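Local coordinates for iota-carbonic anhydrase (Nostoc sp. PCC 7120 = FACHB-418, PDB 7C5W), which catalyses the hydration of carbon dioxide to bicarbonate without a metal cofactor and assembles as a homotetramer, a dimer of dimers, at the interface of chains A and B. Coordinates in Å, arbitrary orientation; residue numbers count along the deposited sequence, not the author numbering. Chains: chain A/B, iota-carbonic anhydrase.

Contact 1: the interface of chains A and B. Residues chain A 127, 129, 134-136, 154, 156; chain B 75, 156, 169.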
# COMPACT_ATOMS: atom_id res chain seq x y z
N PHE A 127 9.83 8.56 -4.56
CA PHE A 127 8.45 8.06 -4.78
C PHE A 127 8.00 7.35 -3.50
O PHE A 127 8.57 6.32 -3.13
CB PHE A 127 8.38 7.21 -6.06
CG PHE A 127 7.01 7.09 -6.68
CD1 PHE A 127 5.96 6.52 -5.97
CD2 PHE A 127 6.78 7.52 -7.98
CE1 PHE A 127 4.71 6.38 -6.56
CE2 PHE A 127 5.53 7.39 -8.55
CZ PHE A 127 4.50 6.82 -7.85
N THR A 129 5.05 5.38 -2.06
CA THR A 129 3.92 4.52 -2.48
C THR A 129 3.11 4.07 -1.27
O THR A 129 2.46 3.03 -1.36
CB THR A 129 4.43 3.26 -3.18
OG1 THR A 129 5.13 2.49 -2.21
CG2 THR A 129 5.34 3.55 -4.34
N THR A 134 10.78 4.78 -2.46
CA THR A 134 11.95 4.56 -3.34
C THR A 134 12.66 5.90 -3.52
O THR A 134 11.96 6.91 -3.67
CB THR A 134 11.50 3.89 -4.64
OG1 THR A 134 10.66 2.80 -4.28
CG2 THR A 134 12.65 3.38 -5.48
N THR A 135 13.99 5.91 -3.46
CA THR A 135 14.84 7.08 -3.80
C THR A 135 15.77 6.67 -4.94
O THR A 135 16.17 5.50 -4.98
CB THR A 135 15.65 7.59 -2.59
OG1 THR A 135 16.69 6.66 -2.27
CG2 THR A 135 14.77 7.84 -1.38
N MET A 136 16.05 7.59 -5.86
CA MET A 136 17.07 7.42 -6.93
C MET A 136 17.88 8.70 -7.00
O MET A 136 17.28 9.79 -6.86
CB MET A 136 16.45 7.12 -8.30
CG MET A 136 17.48 6.99 -9.40
SD MET A 136 16.79 6.43 -10.98
CE MET A 136 16.66 4.67 -10.67
N THR A 154 19.73 3.43 -6.18
CA THR A 154 18.29 3.25 -5.89
C THR A 154 18.13 2.50 -4.56
O THR A 154 18.71 1.42 -4.45
CB THR A 154 17.59 2.49 -7.01
OG1 THR A 154 17.77 3.28 -8.18
CG2 THR A 154 16.12 2.26 -6.74
N GLN A 156 14.90 1.18 -1.74
CA GLN A 156 13.47 1.09 -1.37
C GLN A 156 13.38 0.78 0.13
O GLN A 156 13.99 -0.19 0.55
CB GLN A 156 12.73 0.04 -2.19
CG GLN A 156 11.21 0.09 -2.01
CD GLN A 156 10.50 -0.97 -2.81
OE1 GLN A 156 9.28 -1.07 -2.80
NE2 GLN A 156 11.25 -1.79 -3.51
N LEU B 75 11.78 7.29 -11.50
CA LEU B 75 13.17 7.03 -11.04
C LEU B 75 13.84 6.12 -12.08
O LEU B 75 13.92 4.90 -11.87
CB LEU B 75 13.13 6.44 -9.63
CG LEU B 75 12.80 7.43 -8.51
CD1 LEU B 75 11.45 8.10 -8.73
CD2 LEU B 75 12.83 6.77 -7.14
N GLN B 156 10.39 -1.21 -10.63
CA GLN B 156 9.26 -1.09 -9.68
C GLN B 156 7.99 -0.75 -10.47
O GLN B 156 8.02 0.22 -11.26
CB GLN B 156 9.51 -0.03 -8.59
CG GLN B 156 8.46 -0.10 -7.48
CD GLN B 156 8.64 0.93 -6.40
OE1 GLN B 156 9.57 1.74 -6.41
NE2 GLN B 156 7.73 0.92 -5.44
N THR B 169 9.96 3.03 -11.22
CA THR B 169 11.42 2.89 -10.98
C THR B 169 12.04 1.95 -12.01
O THR B 169 11.45 0.89 -12.27
CB THR B 169 11.75 2.37 -9.58
OG1 THR B 169 10.97 3.14 -8.65
CG2 THR B 169 13.23 2.47 -9.26
O HOH W 1 8.23 2.57 -3.01

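Contact 2: the interface of chains A and B. Residues chain A 124, 136-138, 152, 154; chain B 75-77, 87, 170-171.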
# COMPACT_ATOMS: atom_id res chain seq x y z
N ALA A 124 17.74 12.62 -6.97
CA ALA A 124 17.15 13.11 -8.23
C ALA A 124 15.62 13.07 -8.10
O ALA A 124 14.96 13.93 -8.69
CB ALA A 124 17.65 12.28 -9.38
N MET A 136 16.05 7.59 -5.86
CA MET A 136 17.07 7.42 -6.93
C MET A 136 17.88 8.70 -7.00
O MET A 136 17.28 9.79 -6.86
CB MET A 136 16.45 7.12 -8.30
CG MET A 136 17.48 6.99 -9.40
SD MET A 136 16.79 6.43 -10.98
CE MET A 136 16.66 4.67 -10.67
N GLY A 137 19.19 8.56 -7.19
CA GLY A 137 20.10 9.70 -7.34
C GLY A 137 21.55 9.28 -7.19
O GLY A 137 21.86 8.09 -7.39
N ASN A 138 22.41 10.23 -6.84
CA ASN A 138 23.84 10.00 -6.58
C ASN A 138 24.07 9.87 -5.08
O ASN A 138 23.31 10.48 -4.30
CB ASN A 138 24.71 11.09 -7.21
CG ASN A 138 24.70 11.01 -8.72
OD1 ASN A 138 24.83 9.93 -9.31
ND2 ASN A 138 24.54 12.16 -9.36
N ASP A 152 25.54 5.80 -8.78
CA ASP A 152 24.09 5.94 -9.05
C ASP A 152 23.36 4.93 -8.17
O ASP A 152 23.59 3.72 -8.40
CB ASP A 152 23.79 5.68 -10.53
CG ASP A 152 24.65 6.50 -11.48
OD1 ASP A 152 24.97 7.67 -11.14
OD2 ASP A 152 24.95 5.98 -12.58
N THR A 154 19.73 3.43 -6.18
CA THR A 154 18.29 3.25 -5.89
C THR A 154 18.13 2.50 -4.56
O THR A 154 18.71 1.42 -4.45
CB THR A 154 17.59 2.49 -7.01
OG1 THR A 154 17.77 3.28 -8.18
CG2 THR A 154 16.12 2.26 -6.74
N LEU B 75 11.78 7.29 -11.50
CA LEU B 75 13.17 7.03 -11.04
C LEU B 75 13.84 6.12 -12.08
O LEU B 75 13.92 4.90 -11.87
CB LEU B 75 13.13 6.44 -9.63
CG LEU B 75 12.80 7.43 -8.51
CD1 LEU B 75 11.45 8.10 -8.73
CD2 LEU B 75 12.83 6.77 -7.14
N PHE B 76 14.24 6.71 -13.21
CA PHE B 76 14.82 6.00 -14.38
C PHE B 76 16.31 6.33 -14.49
O PHE B 76 16.64 7.48 -14.83
CB PHE B 76 14.09 6.40 -15.67
CG PHE B 76 14.50 5.65 -16.91
CD1 PHE B 76 15.24 4.48 -16.83
CD2 PHE B 76 14.09 6.08 -18.16
CE1 PHE B 76 15.59 3.78 -17.97
CE2 PHE B 76 14.44 5.38 -19.30
CZ PHE B 76 15.19 4.23 -19.21
N LYS B 77 17.17 5.35 -14.18
CA LYS B 77 18.62 5.44 -14.49
C LYS B 77 18.91 4.43 -15.60
O LYS B 77 19.07 3.24 -15.34
CB LYS B 77 19.45 5.22 -13.23
CG LYS B 77 20.95 5.45 -13.43
CD LYS B 77 21.66 4.20 -13.89
CE LYS B 77 22.77 4.48 -14.87
NZ LYS B 77 23.38 3.22 -15.34
N PHE B 87 19.89 10.74 -14.89
CA PHE B 87 18.54 10.43 -14.36
C PHE B 87 17.48 11.06 -15.29
O PHE B 87 17.42 12.30 -15.44
CB PHE B 87 18.44 10.90 -12.91
CG PHE B 87 19.53 10.34 -12.02
CD1 PHE B 87 19.54 9.00 -11.68
CD2 PHE B 87 20.55 11.15 -11.55
CE1 PHE B 87 20.54 8.48 -10.87
CE2 PHE B 87 21.55 10.63 -10.74
CZ PHE B 87 21.54 9.30 -10.40
N HIS B 170 13.19 2.34 -12.56
CA HIS B 170 13.95 1.58 -13.60
C HIS B 170 15.44 1.90 -13.47
O HIS B 170 15.85 2.96 -13.99
CB HIS B 170 13.41 1.95 -14.98
CG HIS B 170 13.91 1.08 -16.08
ND1 HIS B 170 15.06 0.31 -15.94
CD2 HIS B 170 13.45 0.87 -17.33
CE1 HIS B 170 15.28 -0.34 -17.07
NE2 HIS B 170 14.30 -0.02 -17.94
N HIS B 171 16.19 1.04 -12.78
CA HIS B 171 17.67 1.13 -12.61
C HIS B 171 18.30 -0.01 -13.41
O HIS B 171 18.06 -1.18 -13.07
CB HIS B 171 18.08 1.07 -11.13
CG HIS B 171 19.47 1.51 -10.85
ND1 HIS B 171 19.82 2.20 -9.70
CD2 HIS B 171 20.62 1.37 -11.55
CE1 HIS B 171 21.11 2.46 -9.70
NE2 HIS B 171 21.63 1.96 -10.84

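Contact 1: the interface of chains A and B
A:Thr134 and A:Met136, in extended backbone along strand 132-136, meet B:Leu75, B:Gln156 and B:Thr169, of which the last two are likewise extended. The polar centre is OE1, the side-chain amide oxygen of B:Gln156. Across the interface the hydroxyl A:Thr134 OG1 donates to B:Gln156 OE1 at 2.6 Å. From within chain B, the hydroxyl B:Thr169 OG1 donates to B:Gln156 OE1 at 3.0 Å. Both donors are tilted from the carbonyl plane and arrive from opposite faces, so the oxygen is gripped between the two hydroxyls. The glutamine reaches them with an extended chain, CG anti to the backbone N (chi1 -170°), and runs alongside A:Thr134, pointing the other way. B:Gln156 NE2 bonds a water at 3.0 Å, and the same water lies 2.8 Å from A:Thr134 OG1 and also meets A:Thr129 OG1. Direct bond and water bridge together should fix the rotation of the amide. An alanine in place of B:Gln156 would probably leave the hydroxyls of A:Thr134 and B:Thr169 without their shared acceptor and the water without its chain B partner. The two glutamines, A:Gln156 and B:Gln156, approach tip to tip, their amide planes 33° apart, in contact but not bonded. Beside this polar cluster the surface is apolar. The methyl CG2 of A:Thr134 lies 3.8 Å from B:Leu75 CD2, the branch that also packs on the backbone of A:Thr135. B:Leu75 CB meets A:Met136 CB at 3.6 Å. Methyl meets methyl where CG2 of A:Thr154 faces CG2 of B:Thr169, 3.8 Å apart. The site lies where strands 125-128, 132-136 and 148-159 of chain A face strands 75-77, 148-159 and 169-173 of chain B, a contact made largely by strands, with the loop of A:Thr129 at the water, in a two-fold symmetric interface.

Contact 2: the interface of chains A and B
The hydroxyl OG1 of A:Thr154 and ring nitrogen ND1 of B:His171 form a hydrogen bond of 2.8 Å across the interface; which of them donates is not decided. The threonine sets OG1 anti to its carbonyl carbon (chi1 -60°), toward the imidazole, while the two side chains lie antiparallel, flank to flank. The backbone carbonyl oxygen of A:Asp152 and the backbone N of A:Thr154 lie at the edge of the B:His171 ring, in its plane. Apolar packing centres on B:Phe87. CA of A:Gly137 sits over the face of its ring, 3.9 Å from the centroid, in a CH-pi contact. CB of A:Ala124 packs on the ring near its root, 3.8 Å from B:Phe87 CG. At the far end the amide of A:Asn138 meets the ring edge, its CG in the ring plane and the amide turned 58° from it. CG of A:Met136 lies 3.7 Å from B:Phe87 CD1. Further out, chi3 of -80° bends the methionine chain and brings its end in among the chain B strands: A:Met136 SD lies 3.7 Å from CB of B:Lys77, and the methyl CE is 3.9 Å from CB of B:His171. The methionine chain thus packs against the phenylalanine, lysine and histidine. The carboxylate of A:Asp152 crosses the B:Lys77 chain at about a right angle. A:Asp152 OD2 lies near the lysine methylenes and 4.2 Å from the side-chain amine NZ of B:Lys77; no salt bridge forms, but opposite charges here would probably attract. The site joins the end of strand 132-136, the loop residue A:Gly137, the start of strand 138-143, the loop of A:Ala124 and strand 148-159 of chain A to strands 75-77 and 169-173 and the loop bearing B:Phe87 in chain B.

Contact 1 and contact 2 are neighbouring patches of one A-B interface, the centres of their C-alpha atoms about 8 Å apart. They share A:Met136, A:Thr154 and B:Leu75, and both draw on strands 132-136 and 148-159 of chain A and 75-77 and 169-173 of chain B. Contact 1 is built around a bonded amide and its water, contact 2 around an aromatic ring and a methionine. Two-fold symmetry repeats each with the chains exchanged. Together they form a surface made mostly of strands that fits the dimer-of-dimers tetramer, although these patches alone do not show whether A-B is the dimer unit or the contact between dimers.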